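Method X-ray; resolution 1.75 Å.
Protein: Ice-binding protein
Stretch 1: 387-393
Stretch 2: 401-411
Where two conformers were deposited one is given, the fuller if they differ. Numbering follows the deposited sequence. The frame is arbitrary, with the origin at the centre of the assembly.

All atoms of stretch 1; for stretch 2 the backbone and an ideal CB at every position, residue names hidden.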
# COMPACT_ATOMS: atom_id res chain seq x y z
N ASN A 387 -14.96 21.04 8.21
CA ASN A 387 -15.03 21.71 9.50
C ASN A 387 -13.70 21.75 10.25
O ASN A 387 -13.53 21.10 11.28
CB ASN A 387 -16.14 21.09 10.35
CG ASN A 387 -17.49 21.24 9.70
OD1 ASN A 387 -17.73 22.22 8.99
ND2 ASN A 387 -18.37 20.28 9.90
N GLY A 388 -12.75 22.52 9.73
CA GLY A 388 -11.50 22.72 10.44
C GLY A 388 -10.57 23.61 9.64
O GLY A 388 -10.61 23.62 8.41
N ALA A 389 -9.77 24.37 10.36
CA ALA A 389 -8.87 25.34 9.75
C ALA A 389 -7.81 24.58 8.95
O ALA A 389 -7.43 23.44 9.30
CB ALA A 389 -8.22 26.21 10.81
N VAL A 390 -7.34 25.20 7.87
CA VAL A 390 -6.30 24.58 7.08
C VAL A 390 -5.06 25.47 7.16
O VAL A 390 -5.17 26.71 7.02
CB VAL A 390 -6.75 24.40 5.61
CG1 VAL A 390 -5.63 23.84 4.72
CG2 VAL A 390 -8.02 23.53 5.54
N ILE A 391 -3.91 24.86 7.40
CA ILE A 391 -2.63 25.59 7.32
C ILE A 391 -1.72 24.86 6.35
O ILE A 391 -1.53 23.64 6.48
CB ILE A 391 -1.93 25.66 8.69
CG1 ILE A 391 -2.83 26.35 9.70
CG2 ILE A 391 -0.57 26.40 8.57
CD1 ILE A 391 -2.29 26.28 11.13
N ILE A 392 -1.15 25.59 5.39
CA ILE A 392 -0.20 24.99 4.46
C ILE A 392 1.08 25.80 4.60
O ILE A 392 1.13 27.00 4.26
CB ILE A 392 -0.68 24.98 3.00
CG1 ILE A 392 -2.15 24.54 2.91
CG2 ILE A 392 0.24 24.07 2.18
CD1 ILE A 392 -2.71 24.54 1.50
N ASN A 393 2.08 25.15 5.19
CA ASN A 393 3.29 25.84 5.67
C ASN A 393 4.36 26.07 4.62
O ASN A 393 4.26 25.57 3.50
CB ASN A 393 3.87 25.04 6.89
CG ASN A 393 3.03 25.23 8.16
OD1 ASN A 393 3.06 26.32 8.78
ND2 ASN A 393 2.25 24.20 8.53
N UNK A 401 -4.98 19.47 -5.06
CA UNK A 401 -5.70 20.63 -4.53
C UNK A 401 -5.94 20.47 -3.06
O UNK A 401 -5.96 19.37 -2.55
CB UNK A 401 -7.03 20.83 -5.26
N UNK A 402 -6.13 21.59 -2.37
CA UNK A 402 -6.50 21.53 -0.95
C UNK A 402 -7.77 22.35 -0.77
O UNK A 402 -7.80 23.54 -1.09
CB UNK A 402 -5.38 22.05 -0.05
N UNK A 403 -8.83 21.68 -0.30
CA UNK A 403 -10.17 22.22 -0.28
C UNK A 403 -10.70 22.01 1.14
O UNK A 403 -10.31 21.05 1.78
CB UNK A 403 -11.06 21.56 -1.33
N UNK A 404 -11.55 22.90 1.63
CA UNK A 404 -12.26 22.63 2.88
C UNK A 404 -13.67 23.09 2.71
O UNK A 404 -13.93 24.20 2.20
CB UNK A 404 -11.60 23.32 4.08
N UNK A 405 -14.59 22.26 3.19
CA UNK A 405 -16.01 22.62 3.15
C UNK A 405 -16.28 23.80 4.05
O UNK A 405 -17.23 24.59 3.82
CB UNK A 405 -16.89 21.44 3.56
N UNK A 406 -15.52 23.89 5.12
CA UNK A 406 -15.74 24.90 6.12
C UNK A 406 -14.48 25.08 6.96
O UNK A 406 -13.95 24.15 7.54
CB UNK A 406 -16.94 24.53 7.00
N UNK A 407 -14.00 26.31 7.02
CA UNK A 407 -12.77 26.52 7.72
C UNK A 407 -11.91 27.47 6.94
O UNK A 407 -11.82 27.39 5.70
CB UNK A 407 -12.04 25.20 7.97
N UNK A 408 -11.26 28.35 7.67
CA UNK A 408 -10.30 29.25 7.05
C UNK A 408 -9.07 28.51 6.56
O UNK A 408 -8.78 27.38 6.99
CB UNK A 408 -9.89 30.35 8.04
N UNK A 409 -8.36 29.13 5.63
CA UNK A 409 -7.17 28.50 5.04
C UNK A 409 -6.06 29.55 5.02
O UNK A 409 -6.27 30.68 4.54
CB UNK A 409 -7.45 27.96 3.64
N UNK A 410 -4.88 29.17 5.53
CA UNK A 410 -3.74 30.07 5.56
C UNK A 410 -2.60 29.36 4.88
O UNK A 410 -2.29 28.22 5.25
CB UNK A 410 -3.37 30.49 6.99
N UNK A 411 -2.00 30.02 3.89
CA UNK A 411 -0.90 29.41 3.15
C UNK A 411 0.33 30.31 3.29
O UNK A 411 0.20 31.56 3.42
CB UNK A 411 -1.27 29.20 1.68

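Position 401 has an ideal CB with nothing of stretch 1 within 5.5 Å, so this contact sets no preference; it is Arg401, its guanidinium hydrogen-bonded elsewhere in the structure.

At position 402 CA-to-CB points toward stretch 1, the ideal CB 4.0 Å from Ile392 CD1 and 5.1 Å from Val390 CG1. Two methyls and no polar partner favour Val, Ile, Leu or Ala. It is Val402, chi1 t, its CG1 3.8 Å from Val390 CG1.

Position 403 points away, unconstrained by stretch 1; it is Leu403.

Position 404 points toward stretch 1 again. Its ideal CB is 3.9 Å from Val390 CG2 and 4.5 Å from Gly388 O, a mixed site suiting Ala, Ser, Thr or Cys. Ser404 packs CB 3.9 Å from Val390 CG2; its OG accepts from the backbone N of position 406 at 3.2 Å and donates to water 1, whose O in turn donates to Gly388 O (3.1 Å).

Position 405 points sideways, its ideal CB 5.0 Å from Asn387 N, so many residues would fit. Thr405 places OG1 3.6 Å from Asn387 N.

At position 406 CA-to-CB points sideways and the ideal CB is 3.2 Å from Asn387 OD1, a tight approach shared by any residue with a CB; several side chains could fit, a small polar one among them. The backbone does the pairing: Gly388 N donates to the O of 406 at 3.0 Å (153°). The residue is Ser406, chi1 t.

Position 407 is decisive. With phi/psi of 138/140, a CB would be jammed against the preceding carbonyl O and lie 2.2 Å from Gly388 O, a clash. Glycine is required, and Gly407 is found.

Position 408 has room for a CB, 5.3 Å from Ala389 CB, so Gly408 is one possibility among several. Its O accepts from Val390 N at 2.8 Å.

Positions 409 to 411 run parallel to 390-392 (8° between axes), in register 390-409, 391-410 and 392-411; as in any extended strand, successive side chains alternate faces. Position 409 shares the face of Val390, its ideal CB 4.1 Å from Val390 CB; an apolar residue suits. Ile409 packs CG1 3.8 Å from Val390 CB.

Position 410 lies on the face of Ile391, its ideal CB 4.2 Å from Val390 O; Ser, Thr or Val would suit. Its N donates to Val390 O (2.9 Å), and Ser410 OG shares water 2 with that carbonyl.

Position 411 bridges Ile392 (CA to Ile392 CA 4.7 Å) on the same face, its ideal CB 4.2 Å from Ile392 O, with that apolar side chain alongside; beta-branched Val, Ile or Thr fits. Thr411 sets CG2 3.8 Å from Ile392 CD1.

Stretch 2 (401-411) RVLSTSGGIST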
# COMPACT_ATOMS: atom_id res chain seq x y z
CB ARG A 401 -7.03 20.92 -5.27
CG ARG A 401 -7.90 19.73 -5.58
CD ARG A 401 -9.06 20.09 -6.55
NE ARG A 401 -8.69 20.29 -7.97
CZ ARG A 401 -8.32 19.31 -8.81
NH1 ARG A 401 -8.21 18.01 -8.41
NH2 ARG A 401 -8.06 19.61 -10.08
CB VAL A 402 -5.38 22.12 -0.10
CG1 VAL A 402 -5.85 22.14 1.35
CG2 VAL A 402 -4.09 21.28 -0.24
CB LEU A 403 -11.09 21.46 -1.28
CG LEU A 403 -10.42 21.17 -2.65
CD1 LEU A 403 -11.33 20.26 -3.44
CD2 LEU A 403 -10.30 22.48 -3.41
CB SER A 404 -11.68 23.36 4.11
OG SER A 404 -12.48 23.00 5.25
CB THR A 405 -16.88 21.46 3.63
OG1 THR A 405 -16.56 21.17 4.99
CG2 THR A 405 -16.68 20.25 2.76
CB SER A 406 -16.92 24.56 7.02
OG SER A 406 -17.14 25.66 7.85
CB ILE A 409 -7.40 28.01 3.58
CG1 ILE A 409 -8.53 26.96 3.49
CG2 ILE A 409 -6.11 27.45 2.96
CD1 ILE A 409 -8.82 26.55 2.04
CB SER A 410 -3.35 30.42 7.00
OG SER A 410 -4.46 30.95 7.71
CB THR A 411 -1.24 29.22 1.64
OG1 THR A 411 -1.53 30.49 1.03
CG2 THR A 411 -2.53 28.34 1.52
O HOH W 1 -10.33 20.99 6.70
O HOH W 2 -5.89 28.65 8.84
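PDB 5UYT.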